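Local coordinates for putative type VI secretion protein (Escherichia coli, PDB 4HH5), which is the N-terminal domain of the type VI secretion protein ClpV1, a ClpA/ClpB-family member whose full-length form probably binds and hydrolyses ATP, at residues G53-L58 against R114-L119; V57-Y62 against L145-L151; R14-C19 against E111-S115; L23-L29 against H42-K46. The contacts are given in a common frame with arbitrary orientation. Where two conformers were deposited one is given. Residues are numbered along the deposited sequence.

From the N terminus, the chain first enters contact 3 at Arg-14 to Cys-19, the lead-in and first turn of helix 17-32. That contact closes 92 residues later, at the loop 111-115. Contact 4 lies wholly within this span and joins helix 17-32 to helix 40-50 across a short connection. Contacts 1 and 2 both start on helix 54-61 and share Val-57 and Leu-58. Contact 1 closes on helix 115-124, ending on the same stretch as contact 3, with Arg-114 and Ser-115 shared. Contact 2 closes on helices 142-147 and 149-155 and so crosses contact 3. Contacts 1, 2 and 3 join early parts of the chain to late ones; contact 4 joins two early helices.

Contact 1 of 4, residues G53-L58 against R114-L119; sequences GDLTVL and RSVHLL
Two helix starts meet here. Gly-53 and Arg-114 are N-cap residues, and helices 54-58 and 115-119 run from them at 72° with axes 9.6 Å apart. The backbones come closest at Asp-54 and Val-116, with 5.6 Å between CA atoms. Asp-54, chi1 m, reaches into the opening of the second helix. Asp-54 OD2 accepts from Val-116 N at 3.2 Å and from Arg-114 NE at 2.8 Å, and Asp-54 OD1 from Arg-114 NH2 at 2.9 Å. This makes a two-pronged salt bridge. OD1 also bonds to Ser-156. Ser-115 (chi1 p) puts OG 3.2 Å from Asp-54 CB, and OG bonds to Glu-158. Leu-119 (t, p) is the bump between Leu-55 and Leu-58, both m, t. Leu-119 CD1 lies 4.0 Å from Leu-55 CD2, and Leu-119 CD2 3.6 Å from Leu-58 CD1. Leu-58 CD1 also approaches Val-116 CG2 at 4.4 Å. The pattern is buried helix-helix packing with a charged end. Asp-153 takes Arg-114 NH1; helix 40-50 borders Leu-55, helix 142-147 borders Leu-58, Val-116 and Leu-119.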
loop_
_atom_site.group_PDB
_atom_site.type_symbol
_atom_site.label_atom_id
_atom_site.label_comp_id
_atom_site.label_asym_id
_atom_site.label_seq_id
_atom_site.Cartn_x
_atom_site.Cartn_y
_atom_site.Cartn_z
ATOM N N GLY A 53 1.045 -1.189 11.173
ATOM C CA GLY A 53 0.316 -0.090 10.547
ATOM C C GLY A 53 -1.188 -0.233 10.493
ATOM O O GLY A 53 -1.765 -1.107 11.154
ATOM N N ASP A 54 -1.837 0.638 9.687
ATOM C CA ASP A 54 -3.292 0.652 9.555
ATOM C C ASP A 54 -3.881 -0.683 9.126
ATOM O O ASP A 54 -4.889 -1.088 9.692
ATOM C CB ASP A 54 -3.792 1.813 8.667
ATOM C CG ASP A 54 -3.316 3.205 9.075
ATOM O OD1 ASP A 54 -3.008 3.406 10.268
ATOM O OD2 ASP A 54 -3.335 4.108 8.226
ATOM N N LEU A 55 -3.239 -1.381 8.166
ATOM C CA LEU A 55 -3.699 -2.679 7.659
ATOM C C LEU A 55 -3.798 -3.737 8.754
ATOM O O LEU A 55 -4.811 -4.441 8.831
ATOM C CB LEU A 55 -2.785 -3.194 6.534
ATOM C CG LEU A 55 -2.862 -2.508 5.175
ATOM C CD1 LEU A 55 -1.806 -3.086 4.243
ATOM C CD2 LEU A 55 -4.241 -2.693 4.524
ATOM N N THR A 56 -2.738 -3.857 9.582
ATOM C CA THR A 56 -2.664 -4.810 10.701
ATOM C C THR A 56 -3.736 -4.514 11.750
ATOM O O THR A 56 -4.382 -5.447 12.234
ATOM C CB THR A 56 -1.240 -4.836 11.298
ATOM O OG1 THR A 56 -0.340 -5.258 10.273
ATOM C CG2 THR A 56 -1.120 -5.762 12.518
ATOM N N VAL A 57 -3.936 -3.231 12.084
ATOM C CA VAL A 57 -4.958 -2.783 13.052
ATOM C C VAL A 57 -6.367 -3.206 12.573
ATOM O O VAL A 57 -7.159 -3.738 13.359
ATOM C CB VAL A 57 -4.844 -1.256 13.332
ATOM C CG1 VAL A 57 -6.051 -0.724 14.111
ATOM C CG2 VAL A 57 -3.544 -0.940 14.076
ATOM N N LEU A 58 -6.658 -2.984 11.289
ATOM C CA LEU A 58 -7.942 -3.342 10.681
ATOM C C LEU A 58 -8.142 -4.857 10.635
ATOM O O LEU A 58 -9.217 -5.336 11.010
ATOM C CB LEU A 58 -8.095 -2.692 9.297
ATOM C CG LEU A 58 -8.161 -1.156 9.301
ATOM C CD1 LEU A 58 -7.970 -0.598 7.906
ATOM C CD2 LEU A 58 -9.447 -0.642 9.912
ATOM N N ARG A 114 -1.055 7.559 4.220
ATOM C CA ARG A 114 -0.872 6.425 5.125
ATOM C C ARG A 114 -1.474 5.180 4.493
ATOM O O ARG A 114 -2.166 5.306 3.475
ATOM C CB ARG A 114 -1.383 6.715 6.545
ATOM C CG ARG A 114 -2.825 7.121 6.667
ATOM C CD ARG A 114 -3.083 7.742 8.020
ATOM N NE ARG A 114 -3.095 6.743 9.093
ATOM C CZ ARG A 114 -3.359 7.023 10.363
ATOM N NH1 ARG A 114 -3.627 8.271 10.731
ATOM N NH2 ARG A 114 -3.363 6.056 11.275
ATOM N N SER A 115 -1.213 3.977 5.054
ATOM C CA SER A 115 -1.735 2.748 4.436
ATOM C C SER A 115 -3.248 2.672 4.316
ATOM O O SER A 115 -3.738 2.089 3.353
ATOM C CB SER A 115 -1.136 1.485 5.049
ATOM O OG SER A 115 -1.530 1.323 6.398
ATOM N N VAL A 116 -3.994 3.322 5.229
ATOM C CA VAL A 116 -5.463 3.351 5.139
ATOM C C VAL A 116 -5.927 4.065 3.858
ATOM O O VAL A 116 -6.973 3.713 3.331
ATOM C CB VAL A 116 -6.163 3.889 6.422
ATOM C CG1 VAL A 116 -6.005 5.403 6.563
ATOM C CG2 VAL A 116 -7.639 3.491 6.451
ATOM N N HIS A 117 -5.137 5.048 3.353
ATOM C CA HIS A 117 -5.457 5.773 2.110
ATOM C C HIS A 117 -5.202 4.883 0.909
ATOM O O HIS A 117 -5.954 4.946 -0.061
ATOM C CB HIS A 117 -4.678 7.096 1.992
ATOM C CG HIS A 117 -4.920 8.029 3.139
ATOM N ND1 HIS A 117 -3.880 8.702 3.749
ATOM C CD2 HIS A 117 -6.081 8.372 3.747
ATOM C CE1 HIS A 117 -4.435 9.433 4.704
ATOM N NE2 HIS A 117 -5.757 9.250 4.751
ATOM N N LEU A 118 -4.164 4.031 0.986
ATOM C CA LEU A 118 -3.868 3.045 -0.058
ATOM C C LEU A 118 -5.013 2.031 -0.058
ATOM O O LEU A 118 -5.446 1.601 -1.122
ATOM C CB LEU A 118 -2.536 2.316 0.215
ATOM C CG LEU A 118 -1.266 3.191 0.346
ATOM C CD1 LEU A 118 -0.073 2.354 0.816
ATOM C CD2 LEU A 118 -0.913 3.856 -0.971
ATOM N N LEU A 119 -5.540 1.693 1.145
ATOM C CA LEU A 119 -6.656 0.762 1.267
ATOM C C LEU A 119 -7.936 1.376 0.709
ATOM O O LEU A 119 -8.665 0.705 -0.022
ATOM C CB LEU A 119 -6.841 0.279 2.714
ATOM C CG LEU A 119 -7.840 -0.848 2.900
ATOM C CD1 LEU A 119 -7.390 -2.117 2.178
ATOM C CD2 LEU A 119 -8.051 -1.129 4.356
#

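Contact 2 of 4, residues V57-Y62 against L145-L151; sequences VLGRRY and LQRLSPL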
loop_
_atom_site.group_PDB
_atom_site.type_symbol
_atom_site.label_atom_id
_atom_site.label_comp_id
_atom_site.label_asym_id
_atom_site.label_seq_id
_atom_site.Cartn_x
_atom_site.Cartn_y
_atom_site.Cartn_z
ATOM N N VAL A 57 -3.936 -3.231 12.084
ATOM C CA VAL A 57 -4.958 -2.783 13.052
ATOM C C VAL A 57 -6.367 -3.206 12.573
ATOM O O VAL A 57 -7.159 -3.738 13.359
ATOM C CB VAL A 57 -4.844 -1.256 13.332
ATOM C CG1 VAL A 57 -6.051 -0.724 14.111
ATOM C CG2 VAL A 57 -3.544 -0.940 14.076
ATOM N N LEU A 58 -6.658 -2.984 11.289
ATOM C CA LEU A 58 -7.942 -3.342 10.681
ATOM C C LEU A 58 -8.142 -4.857 10.635
ATOM O O LEU A 58 -9.217 -5.336 11.010
ATOM C CB LEU A 58 -8.095 -2.692 9.297
ATOM C CG LEU A 58 -8.161 -1.156 9.301
ATOM C CD1 LEU A 58 -7.970 -0.598 7.906
ATOM C CD2 LEU A 58 -9.447 -0.642 9.912
ATOM N N GLY A 59 -7.077 -5.589 10.279
ATOM C CA GLY A 59 -7.060 -7.050 10.254
ATOM C C GLY A 59 -7.376 -7.645 11.609
ATOM O O GLY A 59 -8.174 -8.581 11.714
ATOM N N ARG A 60 -6.781 -7.072 12.666
ATOM C CA ARG A 60 -7.017 -7.492 14.046
ATOM C C ARG A 60 -8.461 -7.166 14.465
ATOM O O ARG A 60 -9.154 -8.036 14.998
ATOM C CB ARG A 60 -5.987 -6.835 14.995
ATOM C CG ARG A 60 -6.218 -7.178 16.472
ATOM C CD ARG A 60 -5.058 -6.809 17.374
ATOM N NE ARG A 60 -4.916 -5.360 17.533
ATOM C CZ ARG A 60 -3.928 -4.642 17.009
ATOM N NH1 ARG A 60 -2.974 -5.232 16.296
ATOM N NH2 ARG A 60 -3.878 -3.331 17.203
ATOM N N ARG A 61 -8.922 -5.932 14.197
ATOM C CA ARG A 61 -10.282 -5.512 14.549
ATOM C C ARG A 61 -11.384 -6.359 13.867
ATOM O O ARG A 61 -12.389 -6.698 14.505
ATOM C CB ARG A 61 -10.488 -4.029 14.211
ATOM C CG ARG A 61 -11.833 -3.494 14.683
ATOM C CD ARG A 61 -11.641 -2.441 15.742
ATOM N NE ARG A 61 -12.775 -2.314 16.657
ATOM C CZ ARG A 61 -13.916 -1.695 16.366
ATOM N NH1 ARG A 61 -14.882 -1.614 17.267
ATOM N NH2 ARG A 61 -14.104 -1.168 15.160
ATOM N N TYR A 62 -11.212 -6.641 12.570
ATOM C CA TYR A 62 -12.199 -7.364 11.764
ATOM C C TYR A 62 -11.922 -8.848 11.581
ATOM O O TYR A 62 -12.572 -9.503 10.773
ATOM C CB TYR A 62 -12.479 -6.619 10.455
ATOM C CG TYR A 62 -13.111 -5.279 10.741
ATOM C CD1 TYR A 62 -14.452 -5.182 11.107
ATOM C CD2 TYR A 62 -12.344 -4.118 10.767
ATOM C CE1 TYR A 62 -15.022 -3.960 11.447
ATOM C CE2 TYR A 62 -12.905 -2.887 11.107
ATOM C CZ TYR A 62 -14.242 -2.815 11.455
ATOM O OH TYR A 62 -14.799 -1.605 11.789
ATOM N N LEU A 145 -13.789 3.286 6.499
ATOM C CA LEU A 145 -12.383 3.587 6.813
ATOM C C LEU A 145 -12.219 4.961 7.444
ATOM O O LEU A 145 -11.442 5.126 8.389
ATOM C CB LEU A 145 -11.503 3.468 5.555
ATOM C CG LEU A 145 -11.376 2.070 4.964
ATOM C CD1 LEU A 145 -10.691 2.121 3.627
ATOM C CD2 LEU A 145 -10.670 1.115 5.920
ATOM N N GLN A 146 -12.965 5.939 6.921
ATOM C CA GLN A 146 -12.977 7.325 7.392
ATOM C C GLN A 146 -13.470 7.382 8.847
ATOM O O GLN A 146 -12.847 8.038 9.683
ATOM C CB GLN A 146 -13.912 8.133 6.487
ATOM C CG GLN A 146 -13.551 9.589 6.346
ATOM C CD GLN A 146 -14.648 10.285 5.592
ATOM O OE1 GLN A 146 -14.752 10.193 4.364
ATOM N NE2 GLN A 146 -15.540 10.922 6.329
ATOM N N ARG A 147 -14.562 6.649 9.149
ATOM C CA ARG A 147 -15.167 6.568 10.480
ATOM C C ARG A 147 -14.237 5.905 11.487
ATOM O O ARG A 147 -14.340 6.197 12.677
ATOM C CB ARG A 147 -16.500 5.804 10.430
ATOM C CG ARG A 147 -17.612 6.551 9.693
ATOM C CD ARG A 147 -18.755 5.625 9.294
ATOM N NE ARG A 147 -19.429 5.038 10.457
ATOM C CZ ARG A 147 -20.264 4.006 10.399
ATOM N NH1 ARG A 147 -20.542 3.433 9.234
ATOM N NH2 ARG A 147 -20.830 3.541 11.504
ATOM N N LEU A 148 -13.343 5.004 11.004
ATOM C CA LEU A 148 -12.364 4.279 11.824
ATOM C C LEU A 148 -11.090 5.066 12.180
ATOM O O LEU A 148 -10.256 4.543 12.920
ATOM C CB LEU A 148 -12.006 2.924 11.180
ATOM C CG LEU A 148 -13.099 1.849 11.303
ATOM C CD1 LEU A 148 -12.902 0.767 10.267
ATOM C CD2 LEU A 148 -13.148 1.262 12.716
ATOM N N SER A 149 -10.947 6.317 11.691
ATOM C CA SER A 149 -9.784 7.169 12.003
ATOM C C SER A 149 -9.450 7.236 13.527
ATOM O O SER A 149 -8.284 7.043 13.850
ATOM C CB SER A 149 -9.960 8.573 11.427
ATOM O OG SER A 149 -10.221 8.523 10.034
ATOM N N PRO A 150 -10.411 7.426 14.482
ATOM C CA PRO A 150 -10.030 7.439 15.917
ATOM C C PRO A 150 -9.374 6.149 16.408
ATOM O O PRO A 150 -8.474 6.212 17.243
ATOM C CB PRO A 150 -11.366 7.668 16.642
ATOM C CG PRO A 150 -12.242 8.301 15.628
ATOM C CD PRO A 150 -11.859 7.678 14.327
ATOM N N LEU A 151 -9.820 4.990 15.902
ATOM C CA LEU A 151 -9.252 3.699 16.292
ATOM C C LEU A 151 -7.840 3.543 15.720
ATOM O O LEU A 151 -6.923 3.137 16.442
ATOM C CB LEU A 151 -10.148 2.538 15.836
ATOM C CG LEU A 151 -9.620 1.165 16.221
ATOM C CD1 LEU A 151 -10.340 0.618 17.432
ATOM C CD2 LEU A 151 -9.596 0.238 15.032
#
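Leu-145 lies near the end of helix 142-147. Leu-145 CD2 meets Leu-58 CD1 at 3.8 Å, in a buried corner that Leu-119 of helix 115-124 also lines. The chain turns at Leu-148, between the two helices, and the CA-to-CB bond of this residue points toward helix 54-61. Leu-148 CD1 packs 3.7 Å from Leu-58 CD2 and 3.4 Å from Tyr-62 OH. Leu-148 CD2 lies 3.6 Å from Arg-61 NH2. Ser-149 then starts the next helix, and its OG bonds back to Gln-146 O across the turn. Leu-151, three residues after Leu-148, has the most surface covered by this contact. Leu-151 CD2 touches Val-57 CG1 at 3.8 Å and Arg-61 CD at 3.4 Å. Arg-61 lies over this partly exposed edge, its CD against Leu-151 and its guanidinium beside Leu-148. The contact holds by apolar packing. Three leucines from two consecutive helices and the bend between them lie along one side of helix 54-61. This is helix packing in the mainly helical Clp N-terminal domain.

Contact 3 of 4, residues R14-C19 against E111-S115; sequences RLNHYC and EHIRS
Ile-113 packs its side chain beside Leu-15, with Ile-113 CB 4.0 Å from Leu-15 CD2. Ile-113 is m, t and Leu-15 is also m, t. Both backbones are extended here, with phi/psi near -95/127 at Ile-113 and -60/136 at Leu-15. They form a single parallel beta bridge with CA atoms of Leu-15 and Ile-113 about 4.5 Å apart. Ile-113 N donates to Arg-14 O at 2.8 Å, and Asn-16 N donates to Ile-113 O at 2.9 Å. The same Arg-14 O receives a CA-H...O contact from His-112 CA at 3.2 Å. The Arg-14 side chain runs past Glu-111, with Arg-14 CG 3.7 Å from Glu-111 O.

Asn-16 (chi1 p) is the N-cap of helix 17-32. Asn-16 OD1 accepts from Cys-19 N at 3.0 Å, while Asn-16 ND2 lies 3.5 Å from Arg-114 CB and bonds to Glu-158. Cys-19, chi1 m, sets SG 3.3 Å from Ser-115 N and 3.6 Å from Arg-114 C, where helix 115-124 begins. The arrangement is an isolated beta bridge between the stretches leading into helices 17-32 and 115-124; Asn-16 caps the first helix, and Arg-114 is at the N-cap of the second. Helix 92-107 covers Leu-15 and Ile-113 through Leu-98, and its Trp-102 makes a cation-pi contact with Arg-14. Helix 40-50 supplies Trp-43 against Leu-15 and Leu-47 against Cys-19.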
loop_
_atom_site.group_PDB
_atom_site.type_symbol
_atom_site.label_atom_id
_atom_site.label_comp_id
_atom_site.label_asym_id
_atom_site.label_seq_id
_atom_site.Cartn_x
_atom_site.Cartn_y
_atom_site.Cartn_z
ATOM N N ARG A 14 5.018 12.587 -0.245
ATOM C CA ARG A 14 3.823 12.678 0.601
ATOM C C ARG A 14 3.591 11.427 1.445
ATOM O O ARG A 14 2.868 11.482 2.443
ATOM C CB ARG A 14 2.594 13.012 -0.243
ATOM C CG ARG A 14 2.459 14.510 -0.448
ATOM C CD ARG A 14 1.583 14.794 -1.623
ATOM N NE ARG A 14 1.677 16.193 -2.031
ATOM C CZ ARG A 14 1.634 16.599 -3.294
ATOM N NH1 ARG A 14 1.493 15.719 -4.278
ATOM N NH2 ARG A 14 1.733 17.888 -3.586
ATOM N N LEU A 15 4.201 10.304 1.057
ATOM C CA LEU A 15 4.089 9.053 1.814
ATOM C C LEU A 15 4.633 9.263 3.215
ATOM O O LEU A 15 5.689 9.897 3.383
ATOM C CB LEU A 15 4.894 7.931 1.149
ATOM C CG LEU A 15 4.377 7.405 -0.178
ATOM C CD1 LEU A 15 5.419 6.529 -0.848
ATOM C CD2 LEU A 15 3.051 6.659 -0.007
ATOM N N ASN A 16 3.911 8.750 4.227
ATOM C CA ASN A 16 4.417 8.837 5.590
ATOM C C ASN A 16 5.617 7.869 5.666
ATOM O O ASN A 16 5.844 7.113 4.710
ATOM C CB ASN A 16 3.320 8.519 6.627
ATOM C CG ASN A 16 2.838 7.082 6.657
ATOM O OD1 ASN A 16 3.264 6.212 5.887
ATOM N ND2 ASN A 16 1.922 6.811 7.550
ATOM N N HIS A 17 6.365 7.895 6.776
ATOM C CA HIS A 17 7.548 7.057 6.935
ATOM C C HIS A 17 7.339 5.543 6.869
ATOM O O HIS A 17 8.142 4.851 6.247
ATOM C CB HIS A 17 8.443 7.542 8.085
ATOM C CG HIS A 17 9.047 8.892 7.816
ATOM N ND1 HIS A 17 9.492 9.253 6.551
ATOM C CD2 HIS A 17 9.267 9.923 8.663
ATOM C CE1 HIS A 17 9.952 10.487 6.669
ATOM N NE2 HIS A 17 9.849 10.930 7.919
ATOM N N TYR A 18 6.218 5.049 7.411
ATOM C CA TYR A 18 5.832 3.631 7.386
ATOM C C TYR A 18 5.672 3.107 5.935
ATOM O O TYR A 18 6.282 2.098 5.572
ATOM C CB TYR A 18 4.524 3.453 8.170
ATOM C CG TYR A 18 4.153 2.018 8.439
ATOM C CD1 TYR A 18 4.671 1.341 9.536
ATOM C CD2 TYR A 18 3.261 1.342 7.615
ATOM C CE1 TYR A 18 4.325 0.017 9.796
ATOM C CE2 TYR A 18 2.926 0.008 7.852
ATOM C CZ TYR A 18 3.462 -0.649 8.947
ATOM O OH TYR A 18 3.122 -1.952 9.210
ATOM N N CYS A 19 4.881 3.824 5.120
ATOM C CA CYS A 19 4.610 3.509 3.713
ATOM C C CYS A 19 5.832 3.679 2.842
ATOM O O CYS A 19 5.987 2.906 1.902
ATOM C CB CYS A 19 3.440 4.326 3.177
ATOM S SG CYS A 19 1.848 3.881 3.896
ATOM N N GLU A 111 -2.157 15.839 4.693
ATOM C CA GLU A 111 -0.953 16.271 3.959
ATOM C C GLU A 111 -0.063 15.086 3.614
ATOM O O GLU A 111 0.819 15.212 2.761
ATOM C CB GLU A 111 -0.130 17.275 4.793
ATOM C CG GLU A 111 -0.880 18.524 5.223
ATOM C CD GLU A 111 -0.929 19.655 4.216
ATOM O OE1 GLU A 111 0.128 19.989 3.632
ATOM O OE2 GLU A 111 -2.019 20.254 4.061
ATOM N N HIS A 112 -0.269 13.950 4.306
ATOM C CA HIS A 112 0.519 12.733 4.138
ATOM C C HIS A 112 -0.314 11.506 3.812
ATOM O O HIS A 112 -1.466 11.407 4.234
ATOM C CB HIS A 112 1.392 12.475 5.375
ATOM C CG HIS A 112 2.454 13.513 5.557
ATOM N ND1 HIS A 112 2.337 14.498 6.514
ATOM C CD2 HIS A 112 3.591 13.718 4.851
ATOM C CE1 HIS A 112 3.408 15.264 6.371
ATOM N NE2 HIS A 112 4.195 14.825 5.392
ATOM N N ILE A 113 0.284 10.566 3.070
ATOM C CA ILE A 113 -0.373 9.325 2.681
ATOM C C ILE A 113 -0.024 8.225 3.673
ATOM O O ILE A 113 1.158 7.955 3.904
ATOM C CB ILE A 113 -0.020 8.906 1.226
ATOM C CG1 ILE A 113 -0.202 10.073 0.225
ATOM C CG2 ILE A 113 -0.819 7.666 0.791
ATOM C CD1 ILE A 113 0.454 9.809 -1.157
ATOM N N ARG A 114 -1.055 7.559 4.220
ATOM C CA ARG A 114 -0.872 6.425 5.125
ATOM C C ARG A 114 -1.474 5.180 4.493
ATOM O O ARG A 114 -2.166 5.306 3.475
ATOM C CB ARG A 114 -1.383 6.715 6.545
ATOM C CG ARG A 114 -2.825 7.121 6.667
ATOM C CD ARG A 114 -3.083 7.742 8.020
ATOM N NE ARG A 114 -3.095 6.743 9.093
ATOM C CZ ARG A 114 -3.359 7.023 10.363
ATOM N NH1 ARG A 114 -3.627 8.271 10.731
ATOM N NH2 ARG A 114 -3.363 6.056 11.275
ATOM N N SER A 115 -1.213 3.977 5.054
ATOM C CA SER A 115 -1.735 2.748 4.436
ATOM C C SER A 115 -3.248 2.672 4.316
ATOM O O SER A 115 -3.738 2.089 3.353
ATOM C CB SER A 115 -1.136 1.485 5.049
ATOM O OG SER A 115 -1.530 1.323 6.398
#

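Contact 4 of 4, residues L23-L29 against H42-K46; sequences LEGAASL and HWLLK
Leu-29, Trp-43 and Leu-23 lose the most surface where helices 23-29 and 42-46 cross. Both segments are fully helical. Their axes pass 8.0 Å apart at 118°, and the closest CA atoms are those of Ala-26 and His-42, at 5.1 Å. Leu-23, t, p, lies over the Trp-43 indole. Leu-23 CD1 is 4.0 Å from the centroid of the Trp-43 five-membered ring and 10° off the normal, a CH-pi contact. Trp-43 has chi1 t and chi2 near 3°. Its NE1 bonds to Cys-19 O, one turn earlier on the first helix. At the other end Leu-29, also t, p, sets CD2 3.9 Å from His-42 CD2, near the edge of the imidazole, and 4.0 Å from Leu-45 CD2.

Small residues let the helices approach between these ends. Ala-26 CB sits 3.6 Å from His-42 O. Gly-25 has no side chain, so Lys-46 (m, m, t, t) can lie across it, with Lys-46 CG 3.6 Å from Gly-25 C. Lys-46 NZ pairs with Glu-49. Trp-43 also meets helix 92-107, and His-42 stacks edge-to-face with Trp-76. This is a close helix crossing in which Gly-25 and Ala-26 face the partner helix, in the mainly helical Clp N-terminal domain.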
loop_
_atom_site.group_PDB
_atom_site.type_symbol
_atom_site.label_atom_id
_atom_site.label_comp_id
_atom_site.label_asym_id
_atom_site.label_seq_id
_atom_site.Cartn_x
_atom_site.Cartn_y
_atom_site.Cartn_z
ATOM N N LEU A 23 7.743 0.828 0.751
ATOM C CA LEU A 23 7.942 0.972 -0.699
ATOM C C LEU A 23 9.411 0.716 -1.066
ATOM O O LEU A 23 9.681 0.066 -2.074
ATOM C CB LEU A 23 7.430 2.327 -1.237
ATOM C CG LEU A 23 7.434 2.526 -2.768
ATOM C CD1 LEU A 23 6.630 1.433 -3.497
ATOM C CD2 LEU A 23 6.866 3.872 -3.130
ATOM N N GLU A 24 10.344 1.162 -0.206
ATOM C CA GLU A 24 11.785 0.912 -0.366
ATOM C C GLU A 24 12.051 -0.591 -0.231
ATOM O O GLU A 24 12.816 -1.139 -1.016
ATOM C CB GLU A 24 12.608 1.686 0.677
ATOM C CG GLU A 24 12.522 3.187 0.518
ATOM N N GLY A 25 11.395 -1.235 0.743
ATOM C CA GLY A 25 11.480 -2.681 0.957
ATOM C C GLY A 25 10.991 -3.466 -0.253
ATOM O O GLY A 25 11.623 -4.450 -0.655
ATOM N N ALA A 26 9.872 -3.008 -0.872
ATOM C CA ALA A 26 9.297 -3.614 -2.079
ATOM C C ALA A 26 10.271 -3.484 -3.271
ATOM O O ALA A 26 10.443 -4.452 -4.022
ATOM C CB ALA A 26 7.957 -2.971 -2.411
ATOM N N ALA A 27 10.918 -2.299 -3.417
ATOM C CA ALA A 27 11.914 -2.024 -4.463
ATOM C C ALA A 27 13.142 -2.921 -4.259
ATOM O O ALA A 27 13.660 -3.463 -5.236
ATOM C CB ALA A 27 12.327 -0.556 -4.437
ATOM N N SER A 28 13.586 -3.104 -2.987
ATOM C CA SER A 28 14.721 -3.978 -2.646
ATOM C C SER A 28 14.405 -5.436 -2.969
ATOM O O SER A 28 15.249 -6.123 -3.548
ATOM C CB SER A 28 15.104 -3.839 -1.175
ATOM O OG SER A 28 15.640 -2.550 -0.932
ATOM N N LEU A 29 13.177 -5.892 -2.639
ATOM C CA LEU A 29 12.726 -7.257 -2.914
ATOM C C LEU A 29 12.696 -7.529 -4.429
ATOM O O LEU A 29 13.185 -8.572 -4.867
ATOM C CB LEU A 29 11.367 -7.517 -2.238
ATOM C CG LEU A 29 10.565 -8.762 -2.651
ATOM C CD1 LEU A 29 11.195 -10.050 -2.112
ATOM C CD2 LEU A 29 9.131 -8.647 -2.168
ATOM N N HIS A 42 3.755 -6.218 -4.174
ATOM C CA HIS A 42 5.093 -6.127 -3.557
ATOM C C HIS A 42 5.029 -5.181 -2.349
ATOM O O HIS A 42 5.593 -5.484 -1.291
ATOM C CB HIS A 42 6.146 -5.599 -4.545
ATOM C CG HIS A 42 6.572 -6.579 -5.600
ATOM N ND1 HIS A 42 6.199 -6.421 -6.925
ATOM C CD2 HIS A 42 7.373 -7.664 -5.498
ATOM C CE1 HIS A 42 6.754 -7.431 -7.579
ATOM N NE2 HIS A 42 7.477 -8.201 -6.768
ATOM N N TRP A 43 4.332 -4.045 -2.517
ATOM C CA TRP A 43 4.145 -3.034 -1.481
ATOM C C TRP A 43 3.330 -3.575 -0.309
ATOM O O TRP A 43 3.746 -3.406 0.833
ATOM C CB TRP A 43 3.481 -1.791 -2.071
ATOM C CG TRP A 43 3.714 -0.520 -1.302
ATOM C CD1 TRP A 43 4.488 -0.349 -0.188
ATOM C CD2 TRP A 43 3.176 0.770 -1.619
ATOM N NE1 TRP A 43 4.453 0.967 0.213
ATOM C CE2 TRP A 43 3.668 1.678 -0.660
ATOM C CE3 TRP A 43 2.343 1.251 -2.643
ATOM C CZ2 TRP A 43 3.366 3.041 -0.700
ATOM C CZ3 TRP A 43 2.050 2.604 -2.685
ATOM C CH2 TRP A 43 2.560 3.482 -1.721
ATOM N N LEU A 44 2.180 -4.230 -0.581
ATOM C CA LEU A 44 1.313 -4.798 0.472
ATOM C C LEU A 44 2.043 -5.851 1.299
ATOM O O LEU A 44 1.896 -5.870 2.520
ATOM C CB LEU A 44 -0.005 -5.367 -0.098
ATOM C CG LEU A 44 -1.012 -4.335 -0.641
ATOM C CD1 LEU A 44 -1.998 -4.988 -1.588
ATOM C CD2 LEU A 44 -1.756 -3.614 0.481
ATOM N N LEU A 45 2.868 -6.687 0.642
ATOM C CA LEU A 45 3.667 -7.712 1.310
ATOM C C LEU A 45 4.566 -7.037 2.357
ATOM O O LEU A 45 4.580 -7.457 3.509
ATOM C CB LEU A 45 4.512 -8.465 0.266
ATOM C CG LEU A 45 5.342 -9.660 0.748
ATOM C CD1 LEU A 45 5.330 -10.750 -0.268
ATOM C CD2 LEU A 45 6.796 -9.266 0.985
ATOM N N LYS A 46 5.297 -5.984 1.949
ATOM C CA LYS A 46 6.207 -5.254 2.824
ATOM C C LYS A 46 5.498 -4.447 3.884
ATOM O O LYS A 46 6.015 -4.354 4.998
ATOM C CB LYS A 46 7.213 -4.419 2.034
ATOM C CG LYS A 46 8.273 -5.282 1.347
ATOM C CD LYS A 46 9.326 -5.771 2.343
ATOM C CE LYS A 46 10.124 -6.931 1.806
ATOM N NZ LYS A 46 11.044 -7.475 2.834
#